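Local structure of geranyltranstransferase (3P8L) at residues Leu173-Leu178 / Ser251-Leu256; Gly219-Ile224 / Asp264-Gln269. The protein probably catalyses the magnesium-dependent condensation of isopentenyl diphosphate with geranyl diphosphate to give farnesyl diphosphate. All coordinates share one frame; numbering follows the deposited sequence.

Both contacts lie at one end of the all-helical fold, with centres about 13 Å apart. Interaction 1 is the more peripheral, centred about 22 Å from the middle of the chain. Interaction 2 is centred about 16 Å from it, and none of its touching residues is exposed. They do not share a helix, but Tyr253 of interaction 1 packs on Leu220 and Ile224 of interaction 2. Neither has a hydrogen bond across it. Interaction 1 joins the first turns of two helices, whose threonine N-caps bond backbone N-H groups within their own segments. Interaction 2 joins the flanks of two antiparallel helices and includes a glutamine amide.

Interaction 1 (Leu173-Leu178 / Ser251-Leu256); sequences LTLEEL and STYPAL
Leu175, Leu178, Tyr253 and Leu256 form an apolar patch between the first turns of helices 175-200 and 253-257. Leu256 points its CD1 methyl at the other helix. Leu256 CD1 lies 3.8 Å from Leu175 CA, so it rests on the backbone of the helix start. Leu256 CD1 also lies 3.9 Å from Leu178 CD2, where the two leucine side chains cross obliquely. The Tyr253 ring is touched at two places. Leu178 CD2 lies 3.9 Å from Tyr253 CE1, and Leu175 CD1 lies 4.0 Å from Tyr253 CE2. Both methyls come obliquely from the same side of the ring plane, one by each carbon ortho to the hydroxyl. The Leu175 and Tyr253 side chains cross at about a right angle. In Leu178, CG is anti to the backbone N (chi1 -179°), which carries it toward helix 253-257. Leu178 CD1 lies 3.6 Å from the carbonyl Ser251 O. Each helix starts with a threonine N-cap. Thr174 and Glu177 form a capping box. Glu177 N donates to Thr174 OG1 over 3.2 Å. In return, Thr174 N donates to the anti lone pair of Glu177 OE1 over 2.8 Å, nearly straight at 170°. On the partner helix, Ala255 N donates to Thr252 OG1 over 3.0 Å. The contact sits beside the C-terminal part of helix 205-230, where Thr252 and Pro254 touch Asp227. That aspartate belongs to the second aspartate-rich motif (DDxxD) of the family, which in relatives takes part in binding magnesium and diphosphate. Pro254 also packs on Ile259 and Ala262 of helix 259-283.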
loop_
_atom_site.group_PDB
_atom_site.type_symbol
_atom_site.label_atom_id
_atom_site.label_comp_id
_atom_site.label_asym_id
_atom_site.label_seq_id
_atom_site.Cartn_x
_atom_site.Cartn_y
_atom_site.Cartn_z
ATOM N N LEU A 173 21.700 3.367 19.948
ATOM C CA LEU A 173 21.040 4.652 19.746
ATOM C C LEU A 173 20.977 5.462 21.033
ATOM O O LEU A 173 20.973 4.899 22.130
ATOM C CB LEU A 173 19.620 4.443 19.198
ATOM C CG LEU A 173 19.421 3.677 17.885
ATOM C CD1 LEU A 173 17.964 3.263 17.735
ATOM C CD2 LEU A 173 19.887 4.487 16.672
ATOM N N THR A 174 20.920 6.783 20.884
ATOM C CA THR A 174 20.685 7.685 22.013
ATOM C C THR A 174 19.195 7.687 22.368
ATOM O O THR A 174 18.378 7.098 21.655
ATOM C CB THR A 174 21.135 9.137 21.711
ATOM O OG1 THR A 174 20.249 9.734 20.760
ATOM C CG2 THR A 174 22.565 9.175 21.168
ATOM N N LEU A 175 18.851 8.358 23.465
ATOM C CA LEU A 175 17.461 8.492 23.887
ATOM C C LEU A 175 16.593 9.143 22.807
ATOM O O LEU A 175 15.502 8.658 22.506
ATOM C CB LEU A 175 17.375 9.283 25.200
ATOM C CG LEU A 175 15.995 9.616 25.786
ATOM C CD1 LEU A 175 15.209 8.354 26.166
ATOM C CD2 LEU A 175 16.146 10.524 26.992
ATOM N N GLU A 176 17.105 10.216 22.210
ATOM C CA GLU A 176 16.363 11.014 21.234
ATOM C C GLU A 176 16.272 10.335 19.858
ATOM O O GLU A 176 15.326 10.580 19.100
ATOM C CB GLU A 176 16.964 12.417 21.123
ATOM C CG GLU A 176 16.950 13.222 22.442
ATOM C CD GLU A 176 18.109 12.885 23.392
ATOM O OE1 GLU A 176 17.983 13.177 24.600
ATOM O OE2 GLU A 176 19.135 12.322 22.941
ATOM N N GLU A 177 17.256 9.489 19.549
ATOM C CA GLU A 177 17.211 8.636 18.362
ATOM C C GLU A 177 16.168 7.527 18.540
ATOM O O GLU A 177 15.406 7.242 17.612
ATOM C CB GLU A 177 18.581 8.020 18.079
ATOM C CG GLU A 177 19.623 8.997 17.532
ATOM C CD GLU A 177 21.000 8.359 17.369
ATOM O OE1 GLU A 177 21.456 7.631 18.280
ATOM O OE2 GLU A 177 21.631 8.593 16.320
ATOM N N LEU A 178 16.149 6.918 19.729
ATOM C CA LEU A 178 15.154 5.916 20.116
ATOM C C LEU A 178 13.730 6.464 20.034
ATOM O O LEU A 178 12.848 5.815 19.461
ATOM C CB LEU A 178 15.432 5.378 21.526
ATOM C CG LEU A 178 14.503 4.290 22.091
ATOM C CD1 LEU A 178 14.668 2.949 21.372
ATOM C CD2 LEU A 178 14.735 4.107 23.579
ATOM N N SER A 251 18.827 -0.957 24.622
ATOM C CA SER A 251 18.324 0.402 24.445
ATOM C C SER A 251 16.812 0.492 24.535
ATOM O O SER A 251 16.109 0.466 23.537
ATOM C CB SER A 251 18.831 1.019 23.147
ATOM O OG SER A 251 19.186 0.028 22.215
ATOM N N THR A 252 16.348 0.620 25.767
ATOM C CA THR A 252 14.962 0.656 26.121
ATOM C C THR A 252 14.858 1.740 27.124
ATOM O O THR A 252 15.840 2.189 27.649
ATOM C CB THR A 252 14.567 -0.563 26.897
ATOM O OG1 THR A 252 15.279 -0.563 28.134
ATOM C CG2 THR A 252 14.882 -1.811 26.125
ATOM N N TYR A 253 13.661 2.166 27.425
ATOM C CA TYR A 253 13.564 3.254 28.343
ATOM C C TYR A 253 14.151 2.948 29.699
ATOM O O TYR A 253 14.881 3.751 30.256
ATOM C CB TYR A 253 12.128 3.710 28.449
ATOM C CG TYR A 253 11.852 4.795 27.469
ATOM C CD1 TYR A 253 11.758 4.531 26.138
ATOM C CD2 TYR A 253 11.727 6.086 27.877
ATOM C CE1 TYR A 253 11.523 5.517 25.268
ATOM C CE2 TYR A 253 11.487 7.061 27.014
ATOM C CZ TYR A 253 11.394 6.785 25.714
ATOM O OH TYR A 253 11.162 7.800 24.845
ATOM N N PRO A 254 13.877 1.783 30.224
ATOM C CA PRO A 254 14.383 1.457 31.539
ATOM C C PRO A 254 15.888 1.429 31.552
ATOM O O PRO A 254 16.527 1.863 32.485
ATOM C CB PRO A 254 13.803 0.073 31.755
ATOM C CG PRO A 254 12.473 0.170 31.121
ATOM C CD PRO A 254 12.537 1.225 30.044
ATOM N N ALA A 255 16.466 0.897 30.503
ATOM C CA ALA A 255 17.895 0.800 30.482
ATOM C C ALA A 255 18.514 2.176 30.448
ATOM O O ALA A 255 19.495 2.441 31.105
ATOM C CB ALA A 255 18.341 -0.002 29.301
ATOM N N LEU A 256 17.954 3.052 29.648
ATOM C CA LEU A 256 18.552 4.372 29.474
ATOM C C LEU A 256 18.259 5.311 30.635
ATOM O O LEU A 256 19.015 6.255 30.876
ATOM C CB LEU A 256 18.104 5.015 28.155
ATOM C CG LEU A 256 18.537 4.403 26.814
ATOM C CD1 LEU A 256 17.814 5.106 25.678
ATOM C CD2 LEU A 256 20.052 4.437 26.590
#

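Interaction 2 (Gly219-Ile224 / Asp264-Gln269); sequences GLAFQI and DALTHQ
The carboxamide of Gln269 has Leu220 CD2 over one face, 3.7 Å from CD and 3.5 Å from NE2. Gln269 OE1 is hydrogen-bonded to His217 ND1, about one helical turn before Leu220 on the same helix. The Gln269 chain is bent at chi2 (-55°), which places CD on the Leu220 side. Closer to the backbone, Gln269 CB touches Ala221 CB at 3.9 Å. Helices 205-230 and 259-283 run antiparallel here, at 155°, with segment axes 9.0 Å apart. They are neighbours in the all-helical isoprenoid synthase fold. Within these segments the small Ala221 and Leu266 have the nearest CA atoms, with Ala221 CA 5.3 Å from Leu266 CA. Leu266 CD1 lies 3.3 Å from the carbonyl Ala221 O and also touches Ala221 CB. Ile224 and Leu266 lie alongside each other, pointing in opposite senses, with Ile224 CG2 against Leu266 CB at 4.1 Å. The other arm of Ile224 ends in CD1, which meets Ala265 CB at 4.0 Å. Near the chain's C-terminus, Leu299 touches Ala221 and Leu301 touches Leu266.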
loop_
_atom_site.group_PDB
_atom_site.type_symbol
_atom_site.label_atom_id
_atom_site.label_comp_id
_atom_site.label_asym_id
_atom_site.label_seq_id
_atom_site.Cartn_x
_atom_site.Cartn_y
_atom_site.Cartn_z
ATOM N N GLY A 219 0.916 6.787 22.620
ATOM C CA GLY A 219 1.801 5.884 21.866
ATOM C C GLY A 219 3.145 5.666 22.526
ATOM O O GLY A 219 3.694 4.561 22.488
ATOM N N LEU A 220 3.672 6.724 23.142
ATOM C CA LEU A 220 4.927 6.634 23.878
ATOM C C LEU A 220 4.692 5.918 25.201
ATOM O O LEU A 220 5.461 5.028 25.577
ATOM C CB LEU A 220 5.532 8.034 24.089
ATOM C CG LEU A 220 7.041 8.165 24.370
ATOM C CD1 LEU A 220 7.901 7.578 23.248
ATOM C CD2 LEU A 220 7.417 9.622 24.603
ATOM N N ALA A 221 3.613 6.275 25.896
ATOM C CA ALA A 221 3.241 5.590 27.145
ATOM C C ALA A 221 3.061 4.071 26.953
ATOM O O ALA A 221 3.444 3.294 27.817
ATOM C CB ALA A 221 1.987 6.218 27.766
ATOM N N PHE A 222 2.511 3.680 25.801
ATOM C CA PHE A 222 2.281 2.280 25.420
ATOM C C PHE A 222 3.605 1.528 25.348
ATOM O O PHE A 222 3.732 0.434 25.901
ATOM C CB PHE A 222 1.507 2.238 24.076
ATOM C CG PHE A 222 1.410 0.869 23.427
ATOM C CD1 PHE A 222 0.567 -0.119 23.947
ATOM C CD2 PHE A 222 2.119 0.594 22.252
ATOM C CE1 PHE A 222 0.462 -1.382 23.329
ATOM C CE2 PHE A 222 2.023 -0.661 21.623
ATOM C CZ PHE A 222 1.191 -1.652 22.164
ATOM N N GLN A 223 4.593 2.141 24.699
ATOM C CA GLN A 223 5.915 1.544 24.538
ATOM C C GLN A 223 6.710 1.474 25.841
ATOM O O GLN A 223 7.321 0.444 26.135
ATOM C CB GLN A 223 6.728 2.293 23.490
ATOM C CG GLN A 223 7.806 1.431 22.845
ATOM C CD GLN A 223 7.348 0.825 21.534
ATOM O OE1 GLN A 223 7.118 -0.380 21.438
ATOM N NE2 GLN A 223 7.205 1.668 20.514
ATOM N N ILE A 224 6.704 2.564 26.611
ATOM C CA ILE A 224 7.388 2.593 27.908
ATOM C C ILE A 224 6.819 1.526 28.855
ATOM O O ILE A 224 7.577 0.842 29.539
ATOM C CB ILE A 224 7.354 4.007 28.560
ATOM C CG1 ILE A 224 8.080 5.028 27.673
ATOM C CG2 ILE A 224 7.999 3.986 29.951
ATOM C CD1 ILE A 224 7.726 6.477 27.966
ATOM N N ASP A 264 8.557 6.963 35.986
ATOM C CA ASP A 264 8.251 8.387 35.951
ATOM C C ASP A 264 8.058 8.890 34.533
ATOM O O ASP A 264 7.271 9.805 34.304
ATOM C CB ASP A 264 9.327 9.198 36.675
ATOM C CG ASP A 264 9.098 9.262 38.177
ATOM O OD1 ASP A 264 10.013 9.713 38.895
ATOM O OD2 ASP A 264 8.004 8.869 38.644
ATOM N N ALA A 265 8.766 8.289 33.580
ATOM C CA ALA A 265 8.549 8.593 32.162
ATOM C C ALA A 265 7.104 8.262 31.758
ATOM O O ALA A 265 6.441 9.065 31.087
ATOM C CB ALA A 265 9.541 7.842 31.290
ATOM N N LEU A 266 6.628 7.096 32.211
ATOM C CA LEU A 266 5.253 6.631 31.978
ATOM C C LEU A 266 4.222 7.569 32.600
ATOM O O LEU A 266 3.345 8.069 31.895
ATOM C CB LEU A 266 5.079 5.202 32.510
ATOM C CG LEU A 266 3.727 4.490 32.359
ATOM C CD1 LEU A 266 3.245 4.497 30.906
ATOM C CD2 LEU A 266 3.817 3.062 32.888
ATOM N N THR A 267 4.364 7.820 33.907
ATOM C CA THR A 267 3.480 8.712 34.671
ATOM C C THR A 267 3.354 10.101 34.024
ATOM O O THR A 267 2.244 10.636 33.903
ATOM C CB THR A 267 3.949 8.827 36.166
ATOM O OG1 THR A 267 4.028 7.520 36.745
ATOM C CG2 THR A 267 2.992 9.678 37.008
ATOM N N HIS A 268 4.486 10.658 33.588
ATOM C CA HIS A 268 4.504 11.959 32.908
ATOM C C HIS A 268 3.744 11.967 31.568
ATOM O O HIS A 268 2.997 12.911 31.277
ATOM C CB HIS A 268 5.946 12.482 32.742
ATOM C CG HIS A 268 6.622 12.813 34.039
ATOM N ND1 HIS A 268 7.949 12.523 34.282
ATOM C CD2 HIS A 268 6.150 13.389 35.172
ATOM C CE1 HIS A 268 8.265 12.912 35.505
ATOM N NE2 HIS A 268 7.191 13.439 36.067
ATOM N N GLN A 269 3.915 10.916 30.765
ATOM C CA GLN A 269 3.145 10.797 29.516
ATOM C C GLN A 269 1.647 10.710 29.787
ATOM O O GLN A 269 0.854 11.388 29.119
ATOM C CB GLN A 269 3.599 9.598 28.675
ATOM C CG GLN A 269 4.990 9.716 28.068
ATOM C CD GLN A 269 5.201 10.967 27.217
ATOM O OE1 GLN A 269 4.315 11.417 26.481
ATOM N NE2 GLN A 269 6.395 11.526 27.312
#